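Local atomic coordinates of carbonic anhydrase (Unidentified, PDB entry 3R1W), a protein that probably catalyses the reversible hydration of carbon dioxide to bicarbonate, as a trimeric left-handed beta-helix enzyme of the gamma-class carbonic anhydrase type. Residues A50-D55 with I59-R64. Sequence-based numbering, arbitrary orientation.
Sequences AVIRGD and IRIGAR
Ile59 CG1 lies beside the backbone N (chi1 -58°), anti to its own carbonyl carbon, and with the chain extended beyond it CD1 reaches the backbone of Arg53 and Gly54. Ile52 has the same kind of first torsion, which sets its CG2 anti to the backbone N and against Ile59. The two isoleucines meet at a slant, with CG2 of Ile52 3.7 Å from CD1 of Ile59. Ile59 CD1 also lies 3.6 Å from Gly54 N, and a CB on Gly54 would point toward Ile59, 3.5 Å from Ile59 CD1. A looser touch joins the CD1 atoms of Ile52 and Ile61 at 4.3 Å. Cut back to an alanine, Ile59 would lose CG1, CG2 and CD1, which is likely to leave Ile52 CG2 without its partner and open a gap against the Arg53-Gly54 peptide.

Strands 51-54 and 59-61 belong to different sheets of the left-handed beta-helix, with the corner at Asp55 between them. Val38 and Leu73, from neighbouring coils, continue the apolar interior. The CB of Arg53 points away from Ile59. Arg53 NH1 forms a salt bridge with Asp55 OD2 at 2.7 Å, in the guanidinium plane and on the syn lone pair. Arg53 NH2 pairs with Asp69 of the second subunit. The chemistry is thus divided: methyl groups fill the inside of the coil, while the charge of Arg53 is turned to the subunit interface, and Asp55, its partner, also bonds His74.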
loop_
_atom_site.group_PDB
_atom_site.type_symbol
_atom_site.label_atom_id
_atom_site.label_comp_id
_atom_site.label_asym_id
_atom_site.label_seq_id
_atom_site.Cartn_x
_atom_site.Cartn_y
_atom_site.Cartn_z
ATOM N N ALA B 50 6.705 -4.154 -4.749
ATOM C CA ALA B 50 6.071 -3.357 -5.801
ATOM C C ALA B 50 5.447 -4.266 -6.865
ATOM O O ALA B 50 5.917 -5.388 -7.092
ATOM C CB ALA B 50 7.067 -2.404 -6.446
ATOM N N VAL B 51 4.407 -3.765 -7.526
ATOM C CA VAL B 51 3.733 -4.506 -8.584
ATOM C C VAL B 51 3.712 -3.680 -9.857
ATOM O O VAL B 51 3.322 -2.512 -9.836
ATOM C CB VAL B 51 2.273 -4.858 -8.191
ATOM C CG1 VAL B 51 1.573 -5.603 -9.334
ATOM C CG2 VAL B 51 2.262 -5.695 -6.922
ATOM N N ILE B 52 4.153 -4.281 -10.962
ATOM C CA ILE B 52 4.022 -3.661 -12.277
ATOM C C ILE B 52 3.319 -4.673 -13.188
ATOM O O ILE B 52 3.929 -5.637 -13.663
ATOM C CB ILE B 52 5.399 -3.259 -12.864
ATOM C CG1 ILE B 52 6.247 -2.533 -11.814
ATOM C CG2 ILE B 52 5.211 -2.358 -14.083
ATOM C CD1 ILE B 52 7.627 -2.152 -12.323
ATOM N N ARG B 53 2.025 -4.462 -13.395
ATOM C CA ARG B 53 1.186 -5.474 -14.042
ATOM C C ARG B 53 0.770 -5.033 -15.448
ATOM O O ARG B 53 -0.190 -4.280 -15.625
ATOM C CB ARG B 53 -0.023 -5.832 -13.156
ATOM C CG ARG B 53 -0.971 -6.878 -13.782
ATOM C CD ARG B 53 -1.785 -7.696 -12.759
ATOM N NE ARG B 53 -2.718 -6.913 -11.948
ATOM C CZ ARG B 53 -3.978 -6.642 -12.278
ATOM N NH1 ARG B 53 -4.474 -7.064 -13.438
ATOM N NH2 ARG B 53 -4.743 -5.931 -11.449
ATOM N N GLY B 54 1.520 -5.490 -16.445
ATOM C CA GLY B 54 1.247 -5.129 -17.829
ATOM C C GLY B 54 0.512 -6.232 -18.561
ATOM O O GLY B 54 1.000 -6.758 -19.555
ATOM N N ASP B 55 -0.667 -6.580 -18.073
ATOM C CA ASP B 55 -1.411 -7.682 -18.673
ATOM C C ASP B 55 -2.337 -7.218 -19.800
ATOM O O ASP B 55 -2.290 -7.757 -20.904
ATOM C CB ASP B 55 -2.148 -8.533 -17.620
ATOM C CG ASP B 55 -2.925 -7.710 -16.596
ATOM O OD1 ASP B 55 -3.078 -6.472 -16.754
ATOM O OD2 ASP B 55 -3.395 -8.340 -15.618
ATOM N N ILE B 59 3.292 -1.242 -20.625
ATOM C CA ILE B 59 3.950 -0.369 -19.655
ATOM C C ILE B 59 5.401 -0.186 -20.110
ATOM O O ILE B 59 6.114 -1.160 -20.332
ATOM C CB ILE B 59 3.939 -1.003 -18.245
ATOM C CG1 ILE B 59 2.498 -1.283 -17.801
ATOM C CG2 ILE B 59 4.635 -0.080 -17.238
ATOM C CD1 ILE B 59 2.391 -1.984 -16.449
ATOM N N ARG B 60 5.837 1.067 -20.231
ATOM C CA ARG B 60 7.182 1.374 -20.699
ATOM C C ARG B 60 7.833 2.320 -19.707
ATOM O O ARG B 60 7.251 3.344 -19.356
ATOM C CB ARG B 60 7.121 2.030 -22.084
ATOM C CG ARG B 60 6.467 1.155 -23.151
ATOM C CD ARG B 60 7.365 -0.029 -23.487
ATOM N NE ARG B 60 6.770 -0.890 -24.506
ATOM C CZ ARG B 60 6.079 -2.000 -24.251
ATOM N NH1 ARG B 60 5.886 -2.406 -22.992
ATOM N NH2 ARG B 60 5.585 -2.708 -25.262
ATOM N N ILE B 61 9.016 1.958 -19.230
ATOM C CA ILE B 61 9.727 2.792 -18.266
ATOM C C ILE B 61 11.139 3.061 -18.772
ATOM O O ILE B 61 11.825 2.151 -19.240
ATOM C CB ILE B 61 9.766 2.121 -16.871
ATOM C CG1 ILE B 61 8.330 1.833 -16.398
ATOM C CG2 ILE B 61 10.528 2.988 -15.870
ATOM C CD1 ILE B 61 8.221 1.156 -15.034
ATOM N N GLY B 62 11.575 4.313 -18.681
ATOM C CA GLY B 62 12.883 4.687 -19.197
ATOM C C GLY B 62 14.045 4.287 -18.310
ATOM O O GLY B 62 13.950 3.341 -17.535
ATOM N N ALA B 63 15.148 5.027 -18.417
ATOM C CA ALA B 63 16.381 4.705 -17.702
ATOM C C ALA B 63 16.516 5.412 -16.357
ATOM O O ALA B 63 16.033 6.529 -16.185
ATOM C CB ALA B 63 17.595 5.043 -18.585
ATOM N N ARG B 64 17.185 4.745 -15.414
ATOM C CA ARG B 64 17.501 5.312 -14.101
ATOM C C ARG B 64 16.246 5.715 -13.321
ATOM O O ARG B 64 16.239 6.700 -12.588
ATOM C CB ARG B 64 18.472 6.500 -14.226
ATOM C CG ARG B 64 19.830 6.134 -14.830
ATOM C CD ARG B 64 20.687 7.375 -15.009
ATOM N NE ARG B 64 19.986 8.367 -15.812
ATOM C CZ ARG B 64 20.264 8.635 -17.084
ATOM N NH1 ARG B 64 21.253 7.998 -17.702
ATOM N NH2 ARG B 64 19.556 9.553 -17.734
#